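Side-chain contact in probable 2-phosphosulfolactate phosphatase (Clostridium acetobutylicum, PDB 1VR0), which probably catalyses the magnesium-dependent hydrolysis of (2R)-O-phospho-3-sulfolactate to (2R)-3-sulfolactate and phosphate: residues L185-T188 against D189-T193. Numbering follows the deposited sequence.
Sequences LELT and DAATT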
loop_
_atom_site.group_PDB
_atom_site.type_symbol
_atom_site.label_atom_id
_atom_site.label_comp_id
_atom_site.label_asym_id
_atom_site.label_seq_id
_atom_site.Cartn_x
_atom_site.Cartn_y
_atom_site.Cartn_z
ATOM N N LEU A 185 10.733 15.604 10.725
ATOM C CA LEU A 185 10.252 14.345 10.185
ATOM C C LEU A 185 10.395 14.283 8.700
ATOM O O LEU A 185 10.369 15.289 8.040
ATOM C CB LEU A 185 8.782 14.196 10.486
ATOM C CG LEU A 185 8.434 13.833 11.907
ATOM C CD1 LEU A 185 6.967 13.480 11.924
ATOM C CD2 LEU A 185 9.274 12.670 12.371
ATOM N N GLU A 186 10.517 13.073 8.181
ATOM C CA GLU A 186 10.371 12.815 6.718
ATOM C C GLU A 186 9.478 11.595 6.491
ATOM O O GLU A 186 9.896 10.488 6.774
ATOM C CB GLU A 186 11.749 12.606 6.093
ATOM C CG GLU A 186 11.675 12.094 4.692
ATOM C CD GLU A 186 13.027 12.019 4.030
ATOM O OE1 GLU A 186 14.042 11.699 4.733
ATOM O OE2 GLU A 186 13.067 12.292 2.798
ATOM N N LEU A 187 8.262 11.806 6.001
ATOM C CA LEU A 187 7.343 10.693 5.742
ATOM C C LEU A 187 7.528 10.134 4.331
ATOM O O LEU A 187 7.793 10.890 3.394
ATOM C CB LEU A 187 5.911 11.155 5.902
ATOM C CG LEU A 187 5.537 11.955 7.130
ATOM C CD1 LEU A 187 4.045 11.903 7.313
ATOM C CD2 LEU A 187 6.210 11.427 8.373
ATOM N N THR A 188 7.387 8.818 4.174
ATOM C CA THR A 188 7.216 8.237 2.853
ATOM C C THR A 188 5.806 8.546 2.380
ATOM O O THR A 188 4.940 8.897 3.187
ATOM C CB THR A 188 7.396 6.715 2.818
ATOM O OG1 THR A 188 6.374 6.069 3.593
ATOM C CG2 THR A 188 8.723 6.332 3.313
ATOM N N ASP A 189 5.581 8.398 1.081
ATOM C CA ASP A 189 4.275 8.695 0.506
ATOM C C ASP A 189 3.163 7.846 1.171
ATOM O O ASP A 189 2.049 8.313 1.355
ATOM C CB ASP A 189 4.308 8.477 -1.011
ATOM C CG ASP A 189 4.908 9.653 -1.770
ATOM O OD1 ASP A 189 5.625 10.484 -1.156
ATOM O OD2 ASP A 189 4.660 9.764 -3.006
ATOM N N ALA A 190 3.481 6.602 1.532
ATOM C CA ALA A 190 2.514 5.717 2.185
ATOM C C ALA A 190 2.095 6.271 3.517
ATOM O O ALA A 190 0.917 6.230 3.859
ATOM C CB ALA A 190 3.084 4.306 2.370
ATOM N N ALA A 191 3.065 6.807 4.259
ATOM C CA ALA A 191 2.823 7.426 5.566
ATOM C C ALA A 191 2.077 8.746 5.445
ATOM O O ALA A 191 1.119 8.972 6.143
ATOM C CB ALA A 191 4.113 7.616 6.259
ATOM N N THR A 192 2.524 9.601 4.539
ATOM C CA THR A 192 1.826 10.832 4.209
ATOM C C THR A 192 0.339 10.559 3.898
ATOM O O THR A 192 -0.555 11.241 4.390
ATOM C CB THR A 192 2.494 11.486 2.988
ATOM O OG1 THR A 192 3.825 11.893 3.321
ATOM C CG2 THR A 192 1.708 12.641 2.503
ATOM N N THR A 193 0.077 9.536 3.098
ATOM C CA THR A 193 -1.297 9.197 2.697
ATOM C C THR A 193 -2.148 8.717 3.876
ATOM O O THR A 193 -3.288 9.140 4.034
ATOM C CB THR A 193 -1.296 8.166 1.558
ATOM O OG1 THR A 193 -0.477 8.639 0.469
ATOM C CG2 THR A 193 -2.728 7.926 1.010
#
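T188 links strand 185-187 directly to helix 189-193, whose first turn runs nearly at right angles to the strand (96°) and is closed by the bond from T192 N to T188 O, 2.9 Å and almost straight. T188 is the N-cap. Its OG1 accepts a weak capping bond from A191 N at 3.5 Å. A chi1 of 65° sets this oxygen between the backbone N and the carbonyl carbon, on the side of the first-turn amides. The stronger partner of T188 OG1 is D16 OD1, on the neighbouring parallel strand 13-18, through a hydrogen bond. L187 meets T192 with both its CB and its CD1 branch: CB lies 3.4 Å from T192 OG1, and CD1 lies 3.9 Å from T192 N. L187 CB also meets A191 CB at 4.0 Å. I175 of helix 165-181 touches both L187 and A191 and extends this apolar patch. The D189 carboxylate bonds to the second subunit, OD2 to I165 N and OD1 to K212 N of that chain. D189 O accepts from T193 one turn on, through both T193 N and T193 OG1. T193 OG1 lies 2.7 Å from D189 O and reaches it from the face of the carbonyl plane opposite to T193 N. The strand-to-helix turn thus joins an N-cap tied to the sheet with an aspartate bound across the dimer interface, and the helix start would probably stabilise negative charge on D189.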